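Local coordinates for phosphoribosylaminoimidazole-succinocarboxamide synthase (Ehrlichia chaffeensis str. Arkansas, PDB 3KRE), which catalyses the ATP-dependent joining of L-aspartate to carboxyaminoimidazole ribonucleotide, giving SAICAR on the de novo route to IMP, at residues E44-F49 against E99-K104; L70-S75 against I92-Q97; K88-S93 against F213-I218. All coordinates share one frame; numbering follows the deposited sequence.

Contact 1 (E44-F49 against E99-K104); sequences EVIQHF and EQLVKK. With EDO (1,2-ethanediol), chain K.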
ATOM      1  N   GLU A  44      20.144   6.157  -0.919  1.00  4.73           N
ATOM      2  CA  GLU A  44      18.876   6.865  -0.982  1.00  5.46           C
ATOM      3  C   GLU A  44      18.371   6.910  -2.415  1.00  5.48           C
ATOM      4  O   GLU A  44      19.151   7.188  -3.352  1.00  7.26           O
ATOM      5  CB  GLU A  44      19.065   8.278  -0.446  1.00  5.70           C
ATOM      6  CG  GLU A  44      19.360   8.337   1.013  1.00  7.22           C
ATOM      7  CD  GLU A  44      19.647   9.758   1.502  1.00  9.41           C
ATOM      8  OE1 GLU A  44      19.809  10.720   0.685  1.00 10.20           O
ATOM      9  OE2 GLU A  44      19.748   9.863   2.726  1.00 11.07           O
ATOM     10  N   VAL A  45      17.080   6.688  -2.594  1.00  4.84           N
ATOM     11  CA  VAL A  45      16.454   6.744  -3.904  1.00  4.78           C
ATOM     12  C   VAL A  45      15.215   7.627  -3.873  1.00  5.75           C
ATOM     13  O   VAL A  45      14.712   7.972  -2.787  1.00  3.88           O
ATOM     14  CB  VAL A  45      16.145   5.332  -4.439  1.00  4.64           C
ATOM     15  CG1 VAL A  45      17.463   4.624  -4.743  1.00  5.26           C
ATOM     16  CG2 VAL A  45      15.227   4.511  -3.489  1.00  2.99           C
ATOM     17  N   ILE A  46      14.761   8.039  -5.060  1.00  5.52           N
ATOM     18  CA  ILE A  46      13.570   8.882  -5.163  1.00  6.88           C
ATOM     19  C   ILE A  46      12.425   8.020  -5.626  1.00  6.78           C
ATOM     20  O   ILE A  46      12.533   7.324  -6.647  1.00  6.94           O
ATOM     21  CB  ILE A  46      13.767  10.072  -6.140  1.00  7.88           C
ATOM     22  CG1 ILE A  46      14.786  11.046  -5.584  1.00 10.11           C
ATOM     23  CG2 ILE A  46      12.398  10.783  -6.476  1.00  6.88           C
ATOM     24  CD1 ILE A  46      15.261  12.023  -6.587  1.00 10.34           C
ATOM     25  N   GLN A  47      11.333   8.030  -4.865  1.00  5.87           N
ATOM     26  CA  GLN A  47      10.117   7.361  -5.270  1.00  6.87           C
ATOM     27  C   GLN A  47       9.247   8.407  -5.947  1.00  7.21           C
ATOM     28  O   GLN A  47       8.862   9.388  -5.312  1.00  6.65           O
ATOM     29  CB  GLN A  47       9.429   6.752  -4.045  1.00  7.87           C
ATOM     30  CG  GLN A  47       8.211   5.911  -4.328  1.00  8.03           C
ATOM     31  CD  GLN A  47       7.525   5.421  -3.056  1.00  9.03           C
ATOM     32  OE1 GLN A  47       7.092   6.206  -2.220  1.00 13.73           O
ATOM     33  NE2 GLN A  47       7.431   4.133  -2.912  1.00 13.48           N
ATOM     34  N   HIS A  48       8.999   8.199  -7.248  1.00  6.66           N
ATOM     35  CA  HIS A  48       8.309   9.157  -8.100  1.00  6.98           C
ATOM     36  C   HIS A  48       6.966   8.541  -8.491  1.00  7.31           C
ATOM     37  O   HIS A  48       6.904   7.419  -9.052  1.00  8.20           O
ATOM     38  CB  HIS A  48       9.155   9.500  -9.326  1.00  7.03           C
ATOM     39  CG  HIS A  48       8.446  10.351 -10.337  1.00  6.63           C
ATOM     40  ND1 HIS A  48       8.764  11.681 -10.537  1.00  8.22           N
ATOM     41  CD2 HIS A  48       7.457  10.061 -11.218  1.00  7.62           C
ATOM     42  CE1 HIS A  48       7.986  12.178 -11.486  1.00 10.48           C
ATOM     43  NE2 HIS A  48       7.176  11.221 -11.911  1.00  8.06           N
ATOM     44  N   PHE A  49       5.890   9.256  -8.146  1.00  6.82           N
ATOM     45  CA  PHE A  49       4.522   8.790  -8.420  1.00  6.18           C
ATOM     46  C   PHE A  49       4.046   9.243  -9.788  1.00  5.40           C
ATOM     47  O   PHE A  49       3.974  10.446 -10.035  1.00  4.48           O
ATOM     48  CB  PHE A  49       3.570   9.268  -7.312  1.00  6.69           C
ATOM     49  CG  PHE A  49       3.812   8.594  -5.983  1.00  5.66           C
ATOM     50  CD1 PHE A  49       2.927   7.603  -5.497  1.00  4.81           C
ATOM     51  CD2 PHE A  49       4.922   8.907  -5.233  1.00  6.52           C
ATOM     52  CE1 PHE A  49       3.181   6.998  -4.248  1.00  5.56           C
ATOM     53  CE2 PHE A  49       5.162   8.284  -4.007  1.00  6.87           C
ATOM     54  CZ  PHE A  49       4.291   7.347  -3.540  1.00  5.95           C
ATOM     55  N   GLU A  99       7.284  13.361  -5.650  1.00  5.87           N
ATOM     56  CA  GLU A  99       8.463  12.601  -5.230  1.00  5.39           C
ATOM     57  C   GLU A  99       8.711  12.657  -3.756  1.00  5.12           C
ATOM     58  O   GLU A  99       8.473  13.664  -3.100  1.00  5.35           O
ATOM     59  CB  GLU A  99       9.715  13.089  -5.964  1.00  5.32           C
ATOM     60  CG  GLU A  99       9.604  12.878  -7.460  1.00  7.80           C
ATOM     61  CD  GLU A  99      10.789  13.330  -8.258  1.00  8.67           C
ATOM     62  OE1 GLU A  99      11.576  14.181  -7.788  1.00  7.46           O
ATOM     63  OE2 GLU A  99      10.911  12.839  -9.400  1.00  9.16           O
ATOM     64  N   GLN A 100       9.207  11.551  -3.251  1.00  5.22           N
ATOM     65  CA  GLN A 100       9.716  11.498  -1.889  1.00  6.21           C
ATOM     66  C   GLN A 100      11.039  10.764  -1.911  1.00  5.88           C
ATOM     67  O   GLN A 100      11.273   9.920  -2.774  1.00  6.40           O
ATOM     68  CB  GLN A 100       8.701  10.865  -0.918  1.00  6.93           C
ATOM     69  CG  GLN A 100       8.023   9.661  -1.350  1.00 10.29           C
ATOM     70  CD  GLN A 100       6.878   9.288  -0.438  1.00  9.36           C
ATOM     71  OE1 GLN A 100       7.081   8.598   0.546  1.00 10.59           O
ATOM     72  NE2 GLN A 100       5.643   9.692  -0.807  1.00  8.39           N
ATOM     73  N   LEU A 101      11.896  11.128  -0.978  1.00  5.02           N
ATOM     74  CA  LEU A 101      13.182  10.506  -0.760  1.00  3.97           C
ATOM     75  C   LEU A 101      12.967   9.339   0.189  1.00  3.80           C
ATOM     76  O   LEU A 101      12.382   9.498   1.275  1.00  4.55           O
ATOM     77  CB  LEU A 101      14.156  11.489  -0.131  1.00  3.70           C
ATOM     78  CG  LEU A 101      15.635  11.066  -0.126  1.00  3.54           C
ATOM     79  CD1 LEU A 101      16.169  10.949  -1.586  1.00  5.45           C
ATOM     80  CD2 LEU A 101      16.485  12.036   0.696  1.00  3.10           C
ATOM     81  N   VAL A 102      13.464   8.178  -0.205  1.00  2.42           N
ATOM     82  CA  VAL A 102      13.325   6.983   0.605  1.00  3.23           C
ATOM     83  C   VAL A 102      14.628   6.175   0.638  1.00  3.93           C
ATOM     84  O   VAL A 102      15.522   6.308  -0.245  1.00  4.62           O
ATOM     85  CB  VAL A 102      12.189   6.069   0.085  1.00  4.23           C
ATOM     86  CG1 VAL A 102      10.835   6.793   0.038  1.00  3.57           C
ATOM     87  CG2 VAL A 102      12.560   5.521  -1.313  1.00  3.95           C
ATOM     88  N   LYS A 103      14.717   5.323   1.658  1.00  4.80           N
ATOM     89  CA  LYS A 103      15.858   4.438   1.851  1.00  5.53           C
ATOM     90  C   LYS A 103      15.917   3.456   0.687  1.00  5.81           C
ATOM     91  O   LYS A 103      14.902   2.926   0.313  1.00  6.27           O
ATOM     92  CB  LYS A 103      15.711   3.639   3.151  1.00  5.75           C
ATOM     93  CG  LYS A 103      15.768   4.468   4.440  1.00  9.76           C
ATOM     94  CD  LYS A 103      15.716   3.577   5.721  1.00 14.11           C
ATOM     95  CE  LYS A 103      16.976   3.695   6.620  1.00 17.53           C
ATOM     96  NZ  LYS A 103      18.222   3.837   5.852  1.00 19.72           N
ATOM     97  N   LYS A 104      17.100   3.163   0.193  1.00  6.21           N
ATOM     98  CA  LYS A 104      17.271   2.103  -0.755  1.00  7.33           C
ATOM     99  C   LYS A 104      17.320   0.800   0.051  1.00  7.65           C
ATOM    100  O   LYS A 104      18.265   0.547   0.803  1.00  7.70           O
ATOM    101  CB  LYS A 104      18.517   2.307  -1.604  1.00  8.05           C
ATOM    102  CG  LYS A 104      18.627   1.320  -2.777  1.00 10.37           C
ATOM    103  CD  LYS A 104      19.850   1.583  -3.643  1.00 13.81           C
ATOM    104  CE  LYS A 104      19.731   0.834  -4.996  1.00 17.96           C
ATOM    105  NZ  LYS A 104      20.928   1.086  -5.901  1.00 17.62           N
TER
HETATM  106  C1  EDO K 307       4.117  11.778 -14.191  1.00 21.05           C
HETATM  107  O1  EDO K 307       5.241  10.909 -14.029  1.00 17.30           O
HETATM  108  C2  EDO K 307       3.215  11.345 -15.360  1.00 19.05           C
HETATM  109  O2  EDO K 307       2.471  10.107 -15.160  1.00 15.00           O
HETATM  110  O   HOH W   1       5.634   6.240   0.338  1.00 13.66           O

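Contact 2 (L70-S75 against I92-Q97); sequences LNNYIS and ISLLNQ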
ATOM      1  N   LEU A  70      -1.455  13.162  -5.574  1.00  4.71           N
ATOM      2  CA  LEU A  70      -2.234  12.874  -4.388  1.00  5.09           C
ATOM      3  C   LEU A  70      -1.723  11.635  -3.640  1.00  5.77           C
ATOM      4  O   LEU A  70      -1.635  11.643  -2.408  1.00  4.97           O
ATOM      5  CB  LEU A  70      -3.723  12.747  -4.728  1.00  5.86           C
ATOM      6  CG  LEU A  70      -4.380  13.986  -5.297  1.00  5.47           C
ATOM      7  CD1 LEU A  70      -5.828  13.600  -5.682  1.00  4.78           C
ATOM      8  CD2 LEU A  70      -4.340  15.136  -4.264  1.00  5.71           C
ATOM      9  N   ASN A  71      -1.311  10.603  -4.378  1.00  5.01           N
ATOM     10  CA  ASN A  71      -0.767   9.392  -3.762  1.00  5.32           C
ATOM     11  C   ASN A  71       0.553   9.673  -3.032  1.00  5.37           C
ATOM     12  O   ASN A  71       0.773   9.201  -1.903  1.00  5.63           O
ATOM     13  CB  ASN A  71      -0.591   8.252  -4.799  1.00  5.43           C
ATOM     14  CG  ASN A  71      -1.894   7.567  -5.160  1.00  7.42           C
ATOM     15  OD1 ASN A  71      -1.936   6.691  -6.044  1.00 11.94           O
ATOM     16  ND2 ASN A  71      -2.944   7.956  -4.515  1.00  3.98           N
ATOM     17  N   ASN A  72       1.392  10.514  -3.633  1.00  5.21           N
ATOM     18  CA  ASN A  72       2.619  10.959  -2.999  1.00  5.73           C
ATOM     19  C   ASN A  72       2.346  11.645  -1.653  1.00  5.15           C
ATOM     20  O   ASN A  72       2.928  11.295  -0.613  1.00  5.62           O
ATOM     21  CB  ASN A  72       3.371  11.893  -3.948  1.00  5.45           C
ATOM     22  CG  ASN A  72       4.662  12.382  -3.374  1.00  7.36           C
ATOM     23  OD1 ASN A  72       5.457  11.584  -2.823  1.00  5.12           O
ATOM     24  ND2 ASN A  72       4.902  13.686  -3.488  1.00  7.30           N
ATOM     25  N   TYR A  73       1.450  12.623  -1.674  1.00  6.25           N
ATOM     26  CA  TYR A  73       1.071  13.334  -0.447  1.00  6.07           C
ATOM     27  C   TYR A  73       0.409  12.429   0.593  1.00  5.62           C
ATOM     28  O   TYR A  73       0.764  12.478   1.767  1.00  6.40           O
ATOM     29  CB  TYR A  73       0.170  14.510  -0.741  1.00  6.60           C
ATOM     30  CG  TYR A  73       0.845  15.644  -1.489  1.00  6.87           C
ATOM     31  CD1 TYR A  73       2.160  16.012  -1.179  1.00 12.62           C
ATOM     32  CD2 TYR A  73       0.149  16.403  -2.407  1.00 10.67           C
ATOM     33  CE1 TYR A  73       2.768  17.059  -1.803  1.00 13.89           C
ATOM     34  CE2 TYR A  73       0.751  17.472  -3.053  1.00 11.31           C
ATOM     35  CZ  TYR A  73       2.079  17.784  -2.744  1.00 15.09           C
ATOM     36  OH  TYR A  73       2.743  18.858  -3.325  1.00 14.87           O
ATOM     37  N   ILE A  74      -0.527  11.595   0.170  1.00  4.78           N
ATOM     38  CA  ILE A  74      -1.197  10.688   1.094  1.00  5.16           C
ATOM     39  C   ILE A  74      -0.208   9.681   1.684  1.00  5.45           C
ATOM     40  O   ILE A  74      -0.192   9.458   2.900  1.00  6.30           O
ATOM     41  CB  ILE A  74      -2.388   9.931   0.419  1.00  4.46           C
ATOM     42  CG1 ILE A  74      -3.478  10.920   0.109  1.00  4.89           C
ATOM     43  CG2 ILE A  74      -2.919   8.815   1.332  1.00  5.87           C
ATOM     44  CD1 ILE A  74      -4.567  10.414  -0.931  1.00  3.20           C
ATOM     45  N   SER A  75       0.621   9.091   0.849  1.00  6.18           N
ATOM     46  CA  SER A  75       1.583   8.084   1.346  1.00  7.59           C
ATOM     47  C   SER A  75       2.630   8.659   2.305  1.00  7.20           C
ATOM     48  O   SER A  75       2.891   8.089   3.385  1.00  6.71           O
ATOM     49  CB  SER A  75       2.247   7.366   0.165  1.00  8.20           C
ATOM     50  OG  SER A  75       2.938   6.225   0.619  1.00  6.66           O
ATOM     51  N   ILE A  92      12.086   8.917   4.032  1.00  4.03           N
ATOM     52  CA  ILE A  92      13.033   9.926   4.538  1.00  4.18           C
ATOM     53  C   ILE A  92      12.465  11.340   4.515  1.00  4.69           C
ATOM     54  O   ILE A  92      12.455  12.025   5.552  1.00  4.68           O
ATOM     55  CB  ILE A  92      14.384   9.883   3.800  1.00  5.30           C
ATOM     56  CG1 ILE A  92      15.016   8.499   3.964  1.00  4.21           C
ATOM     57  CG2 ILE A  92      15.320  11.014   4.329  1.00  4.09           C
ATOM     58  CD1 ILE A  92      16.259   8.255   3.064  1.00  5.59           C
ATOM     59  N   SER A  93      12.025  11.811   3.352  1.00  4.77           N
ATOM     60  CA  SER A  93      11.530  13.167   3.249  0.50  5.74           C
ATOM     61  C   SER A  93      10.636  13.340   2.030  1.00  6.20           C
ATOM     62  O   SER A  93      10.817  12.662   1.023  1.00  6.80           O
ATOM     63  CB  SER A  93      12.717  14.138   3.191  0.50  6.25           C
ATOM     64  OG  SER A  93      12.253  15.465   3.205  0.50  7.72           O
ATOM     65  N   LEU A  94       9.676  14.254   2.129  1.00  7.17           N
ATOM     66  CA  LEU A  94       8.858  14.657   0.974  1.00  8.40           C
ATOM     67  C   LEU A  94       9.672  15.686   0.175  1.00  9.04           C
ATOM     68  O   LEU A  94      10.137  16.680   0.727  1.00  9.19           O
ATOM     69  CB  LEU A  94       7.536  15.248   1.481  1.00  8.97           C
ATOM     70  CG  LEU A  94       6.515  15.718   0.459  1.00 10.24           C
ATOM     71  CD1 LEU A  94       6.046  14.535  -0.428  1.00  8.31           C
ATOM     72  CD2 LEU A  94       5.304  16.363   1.192  1.00 12.75           C
ATOM     73  N   LEU A  95       9.864  15.448  -1.121  1.00  8.51           N
ATOM     74  CA  LEU A  95      10.705  16.330  -1.942  1.00  8.33           C
ATOM     75  C   LEU A  95       9.930  17.367  -2.728  1.00  9.02           C
ATOM     76  O   LEU A  95      10.347  18.535  -2.816  1.00  9.70           O
ATOM     77  CB  LEU A  95      11.519  15.492  -2.898  1.00  8.45           C
ATOM     78  CG  LEU A  95      12.547  14.595  -2.230  1.00  6.87           C
ATOM     79  CD1 LEU A  95      13.155  13.688  -3.293  1.00  9.90           C
ATOM     80  CD2 LEU A  95      13.699  15.405  -1.512  1.00  8.07           C
ATOM     81  N   ASN A  96       8.846  16.918  -3.358  1.00  8.19           N
ATOM     82  CA  ASN A  96       8.037  17.751  -4.245  1.00  8.86           C
ATOM     83  C   ASN A  96       6.675  17.104  -4.514  1.00  9.10           C
ATOM     84  O   ASN A  96       6.339  16.113  -3.881  1.00  9.20           O
ATOM     85  CB  ASN A  96       8.808  18.058  -5.537  1.00  8.99           C
ATOM     86  CG  ASN A  96       9.226  16.818  -6.283  1.00  9.63           C
ATOM     87  OD1 ASN A  96       8.399  15.997  -6.631  1.00  9.11           O
ATOM     88  ND2 ASN A  96      10.526  16.698  -6.570  1.00 10.46           N
ATOM     89  N   GLN A  97       5.892  17.648  -5.451  1.00  8.78           N
ATOM     90  CA  GLN A  97       4.530  17.164  -5.686  0.50  9.48           C
ATOM     91  C   GLN A  97       4.444  15.669  -6.003  1.00  8.91           C
ATOM     92  O   GLN A  97       3.494  15.035  -5.673  1.00 10.11           O
ATOM     93  CB  GLN A  97       3.889  17.940  -6.835  0.50 10.20           C
ATOM     94  CG  GLN A  97       3.488  19.370  -6.494  0.50 11.64           C
ATOM     95  CD  GLN A  97       2.774  20.021  -7.658  0.50 13.79           C
ATOM     96  OE1 GLN A  97       3.383  20.324  -8.684  0.50 18.77           O
ATOM     97  NE2 GLN A  97       1.475  20.206  -7.522  0.50 17.32           N
TER
HETATM   98  O   HOH W   2       0.822  20.454  -5.083  1.00 35.15           O

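Contact 3 (K88-S93 against F213-I218); sequences KTHFIS and FLADEI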
ATOM      1  N   LYS A  88       8.843   1.155  11.545  1.00  5.08           N
ATOM      2  CA  LYS A  88      10.025   1.414  10.726  1.00  5.72           C
ATOM      3  C   LYS A  88       9.592   1.453   9.268  1.00  4.83           C
ATOM      4  O   LYS A  88       8.894   0.536   8.808  1.00  4.28           O
ATOM      5  CB  LYS A  88      11.075   0.319  10.952  1.00  6.31           C
ATOM      6  CG  LYS A  88      11.516   0.207  12.397  1.00  8.80           C
ATOM      7  CD  LYS A  88      12.584  -0.856  12.676  1.00 12.36           C
ATOM      8  CE  LYS A  88      12.818  -0.943  14.196  1.00 13.90           C
ATOM      9  NZ  LYS A  88      13.891  -1.936  14.528  1.00 13.92           N
ATOM     10  N   THR A  89      10.030   2.481   8.539  1.00  4.07           N
ATOM     11  CA  THR A  89       9.595   2.648   7.143  1.00  3.79           C
ATOM     12  C   THR A  89      10.766   3.093   6.288  1.00  4.34           C
ATOM     13  O   THR A  89      11.808   3.509   6.819  1.00  3.29           O
ATOM     14  CB  THR A  89       8.509   3.709   6.979  1.00  4.76           C
ATOM     15  OG1 THR A  89       9.103   5.008   7.067  1.00  3.76           O
ATOM     16  CG2 THR A  89       7.417   3.582   8.033  1.00  3.35           C
ATOM     17  N   HIS A  90      10.575   3.057   4.970  1.00  4.46           N
ATOM     18  CA  HIS A  90      11.600   3.563   4.070  1.00  4.54           C
ATOM     19  C   HIS A  90      11.566   5.091   3.894  1.00  4.97           C
ATOM     20  O   HIS A  90      12.420   5.682   3.233  1.00  5.66           O
ATOM     21  CB  HIS A  90      11.521   2.865   2.720  1.00  4.63           C
ATOM     22  CG  HIS A  90      10.326   3.224   1.897  1.00  5.22           C
ATOM     23  ND1 HIS A  90      10.240   2.900   0.558  1.00  7.51           N
ATOM     24  CD2 HIS A  90       9.214   3.922   2.191  1.00  4.77           C
ATOM     25  CE1 HIS A  90       9.090   3.333   0.081  1.00  8.20           C
ATOM     26  NE2 HIS A  90       8.449   3.971   1.043  1.00  6.61           N
ATOM     27  N   PHE A  91      10.619   5.753   4.537  1.00  4.73           N
ATOM     28  CA  PHE A  91      10.402   7.167   4.228  1.00  5.20           C
ATOM     29  C   PHE A  91      11.476   8.063   4.855  1.00  4.92           C
ATOM     30  O   PHE A  91      11.778   7.963   6.071  1.00  5.47           O
ATOM     31  CB  PHE A  91       9.015   7.592   4.687  1.00  5.17           C
ATOM     32  CG  PHE A  91       8.762   9.062   4.516  1.00  4.91           C
ATOM     33  CD1 PHE A  91       8.358   9.568   3.297  1.00  5.38           C
ATOM     34  CD2 PHE A  91       8.919   9.933   5.591  1.00  8.04           C
ATOM     35  CE1 PHE A  91       8.150  10.939   3.142  1.00  5.99           C
ATOM     36  CE2 PHE A  91       8.694  11.320   5.454  1.00  7.93           C
ATOM     37  CZ  PHE A  91       8.300  11.811   4.224  1.00  8.14           C
ATOM     38  N   ILE A  92      12.086   8.917   4.032  1.00  4.03           N
ATOM     39  CA  ILE A  92      13.033   9.926   4.538  1.00  4.18           C
ATOM     40  C   ILE A  92      12.465  11.340   4.515  1.00  4.69           C
ATOM     41  O   ILE A  92      12.455  12.025   5.552  1.00  4.68           O
ATOM     42  CB  ILE A  92      14.384   9.883   3.800  1.00  5.30           C
ATOM     43  CG1 ILE A  92      15.016   8.499   3.964  1.00  4.21           C
ATOM     44  CG2 ILE A  92      15.320  11.014   4.329  1.00  4.09           C
ATOM     45  CD1 ILE A  92      16.259   8.255   3.064  1.00  5.59           C
ATOM     46  N   SER A  93      12.025  11.811   3.352  1.00  4.77           N
ATOM     47  CA  SER A  93      11.530  13.167   3.249  0.50  5.74           C
ATOM     48  C   SER A  93      10.636  13.340   2.030  1.00  6.20           C
ATOM     49  O   SER A  93      10.817  12.662   1.023  1.00  6.80           O
ATOM     50  CB  SER A  93      12.717  14.138   3.191  0.50  6.25           C
ATOM     51  OG  SER A  93      12.253  15.465   3.205  0.50  7.72           O
ATOM     52  N   PHE A 213      11.248  -3.103   7.122  1.00  7.94           N
ATOM     53  CA  PHE A 213      10.901  -1.708   6.865  1.00  6.89           C
ATOM     54  C   PHE A 213       9.730  -1.662   5.936  1.00  6.20           C
ATOM     55  O   PHE A 213       9.782  -2.224   4.850  1.00  6.87           O
ATOM     56  CB  PHE A 213      12.078  -0.965   6.245  1.00  7.58           C
ATOM     57  CG  PHE A 213      13.184  -0.717   7.255  1.00  8.12           C
ATOM     58  CD1 PHE A 213      13.297   0.504   7.893  1.00  7.05           C
ATOM     59  CD2 PHE A 213      14.018  -1.756   7.632  1.00 12.35           C
ATOM     60  CE1 PHE A 213      14.267   0.719   8.849  1.00 10.33           C
ATOM     61  CE2 PHE A 213      15.008  -1.548   8.640  1.00 13.31           C
ATOM     62  CZ  PHE A 213      15.136  -0.324   9.203  1.00 12.20           C
ATOM     63  N   LEU A 214       8.721  -0.895   6.309  1.00  6.64           N
ATOM     64  CA  LEU A 214       7.591  -0.696   5.422  1.00  5.82           C
ATOM     65  C   LEU A 214       8.026   0.108   4.178  1.00  6.25           C
ATOM     66  O   LEU A 214       8.690   1.156   4.278  1.00  6.29           O
ATOM     67  CB  LEU A 214       6.452   0.032   6.130  1.00  5.63           C
ATOM     68  CG  LEU A 214       5.130   0.061   5.376  1.00  8.46           C
ATOM     69  CD1 LEU A 214       4.518  -1.345   5.285  1.00  7.89           C
ATOM     70  CD2 LEU A 214       4.206   1.024   6.114  1.00  8.79           C
ATOM     71  N   ALA A 215       7.623  -0.381   3.015  1.00  5.71           N
ATOM     72  CA  ALA A 215       8.062   0.215   1.740  1.00  5.76           C
ATOM     73  C   ALA A 215       6.855   0.492   0.834  1.00  6.34           C
ATOM     74  O   ALA A 215       5.741   0.643   1.323  1.00  5.83           O
ATOM     75  CB  ALA A 215       9.047  -0.711   1.104  1.00  6.22           C
ATOM     76  N   ASP A 216       7.078   0.559  -0.485  1.00  6.28           N
ATOM     77  CA  ASP A 216       6.019   0.862  -1.457  1.00  7.43           C
ATOM     78  C   ASP A 216       5.218   2.096  -1.035  1.00  7.14           C
ATOM     79  O   ASP A 216       5.835   3.099  -0.699  1.00  8.22           O
ATOM     80  CB  ASP A 216       5.130  -0.346  -1.720  1.00  6.98           C
ATOM     81  CG  ASP A 216       4.337  -0.196  -3.012  1.00  8.68           C
ATOM     82  OD1 ASP A 216       4.971  -0.000  -4.044  1.00 10.26           O
ATOM     83  OD2 ASP A 216       3.093  -0.161  -2.985  1.00  7.19           O
ATOM     84  N   GLU A 217       3.884   2.053  -1.064  1.00  7.02           N
ATOM     85  CA  GLU A 217       3.094   3.223  -0.732  1.00  6.13           C
ATOM     86  C   GLU A 217       1.890   2.826   0.077  1.00  7.10           C
ATOM     87  O   GLU A 217       1.454   1.656   0.054  1.00  7.82           O
ATOM     88  CB  GLU A 217       2.635   3.932  -2.000  1.00  7.01           C
ATOM     89  CG  GLU A 217       1.701   3.086  -2.851  1.00  7.74           C
ATOM     90  CD  GLU A 217       1.332   3.771  -4.154  1.00 10.64           C
ATOM     91  OE1 GLU A 217       0.442   4.653  -4.160  1.00  9.76           O
ATOM     92  OE2 GLU A 217       1.957   3.444  -5.166  1.00 12.36           O
ATOM     93  N   ILE A 218       1.335   3.807   0.770  1.00  6.19           N
ATOM     94  CA  ILE A 218       0.067   3.641   1.445  1.00  6.33           C
ATOM     95  C   ILE A 218      -0.820   4.728   0.892  1.00  5.57           C
ATOM     96  O   ILE A 218      -0.688   5.891   1.240  1.00  5.60           O
ATOM     97  CB  ILE A 218       0.190   3.792   2.962  1.00  6.85           C
ATOM     98  CG1 ILE A 218       1.274   2.836   3.504  1.00  9.25           C
ATOM     99  CG2 ILE A 218      -1.192   3.557   3.631  1.00  7.51           C
ATOM    100  CD1 ILE A 218       1.768   3.314   4.860  1.00 13.97           C
TER

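Contact 1 (E44-F49 against E99-K104)
Strands 44-49 and 99-103 are antiparallel neighbours in the large sheet of this SAICAR synthetase, with V45/V102 and Q47/Q100 as the hydrogen-bonded pairs. V45 N reaches V102 O at 2.8 Å and V102 N returns to V45 O; the Q47/Q100 pair repeats this two-way exchange. At the non-hydrogen-bonded pairs the alpha carbons come closer, and E99 CA approaches Q47 O at 3.2 Å in a CA-H...O contact.

One face carries H48, E99, I46 and L101. H48 is swung out opposite its backbone N, which brings the imidazole to E99, where ND1 donates to OE2 at 2.7 Å. E99 OE2 lies almost in the ring plane, although the carboxylate as a whole is turned 73° from the ring, and the bond meets OE2 on its anti side. At the far edge of the imidazole, NE2 is hydrogen-bonded to O1 of an ethanediol probably from the crystallisation liquor, while N96 ND2 holds E99 OE1. I46 CG2 crosses the E99 chain at a slant, 3.5 Å from CD.

The opposite face is more buried. V45 CG2 and V102 CG2 meet at 3.6 Å, and V45 CG1 lies across the methylenes of K104. Q47 and Q100 run side by side, their amide planes 69° apart; a water sits 2.9 Å from Q47 OE1 and 2.8 Å from Q100 OE1. The nitrogens turn elsewhere, Q47 NE2 to D216 O and Q100 NE2 to N72 OD1, which fixes the rotation of both amides. F49 CE2 packs 3.5 Å from Q100 NE2, ring and amide planes 39° apart.

Strand 34-38 pairs with the outer edge of 44-49 and strand 91-94 with 99-107, while helix 67-84 meets F49 and Q100.

Contact 2 (L70-S75 against I92-Q97)
N72 and Y73, on successive positions of helix 67-84, straddle L94, whose two methyl groups divide between them. L94 CD1 comes to 3.4 Å from N72 ND2 in an oblique crossing. CD2 instead approaches the edge of the Y73 ring, near its plane, 4.0 Å from CD1 of the tyrosine, with the two side chains at about a right angle.

N72 is directed toward the turn that follows strand 91-94: chi1 of -179° swings its amide off the helix so that ND2 comes within reach of two consecutive carbonyl oxygens. It donates to Q97 O at 2.9 Å and to N96 O at 2.8 Å, the latter with an N-H...O angle of only 116°, and both bonds are weak. The Y73 ring lies beside them, with Q97 O 4.3 Å above one face and offset toward the rim. Y73 OH touches Q97 CG at 3.3 Å, ring and amide planes 39° apart.

N72 OD1 is engaged by Q100 of the next strand, and N96 OD1 accepts from R98 N. The amide of N72 is therefore used at both ends. This implies that the turn is held to this part of the helix by two weak bonds from one amide nitrogen and the packing of L94 and Y73, with no charge pair.

Contact 3 (K88-S93 against F213-I218)
A chi1 of 70° places H90 CG between the backbone N and the carbonyl carbon, which sets one ring face squarely over A215. A215 CA stands 3.6 Å from the ring centroid and 7° off the normal, a centred CH-pi contact, with A215 CB beside ND1. T89, just before, turns OG1 in the same sense (76°) and accepts from F91 N at 3.0 Å. That is an ST turn, and it bends the chain just where strand 91-94 starts.

The backbones join in a single bridge, T89 with L214. L214 N donates to K88 O at 2.9 Å, and L214 O receives H90 N at 2.8 Å, so both backbone polar groups of one leucine are paired with the residues flanking T89. L214 O also has T89 CA close by, at 3.4 Å.

F213 closes the other end. K88 CB lies off-centre against its ring, 4.2 Å from the centroid, and T89 O comes to the ring edge, 3.5 Å from CD1. Beyond CB the lysine chain extends away from the contact, and its NZ forms a salt bridge with D211.

Strand 213-214 pairs antiparallel with strand 192-204 through backbone bonds of F213 with G202, and A215 bonds likewise to E200, while L214 packs on L199 and F201. On the other flank H90 bonds to K103 through the backbone, and its side chain touches V102 and Q47. T89 rests on I83 of helix 67-84, and D216 makes salt bridges to K198 and K34 nearby.

How the contacts relate
Contacts 1 and 3 are partly buried, whereas contact 2 lies at the surface. Contact 1 is regular sheet pairing with four backbone hydrogen bonds; contact 3 keeps just one bridge of that kind, reinforced by ring contacts, and contact 2 replaces backbone pairing with side chain to backbone bonds from a helix. Contacts 2 and 3 share I92 and S93 of strand 91-94, which pairs with strand 99-107 of contact 1: S93 O probably accepts from L101 N, and H90 O from K103 N. I92 and S93 both facing L101 make a classic beta bulge. Contacts 2 and 3 also meet directly, where S75 OG probably bonds to I218 N.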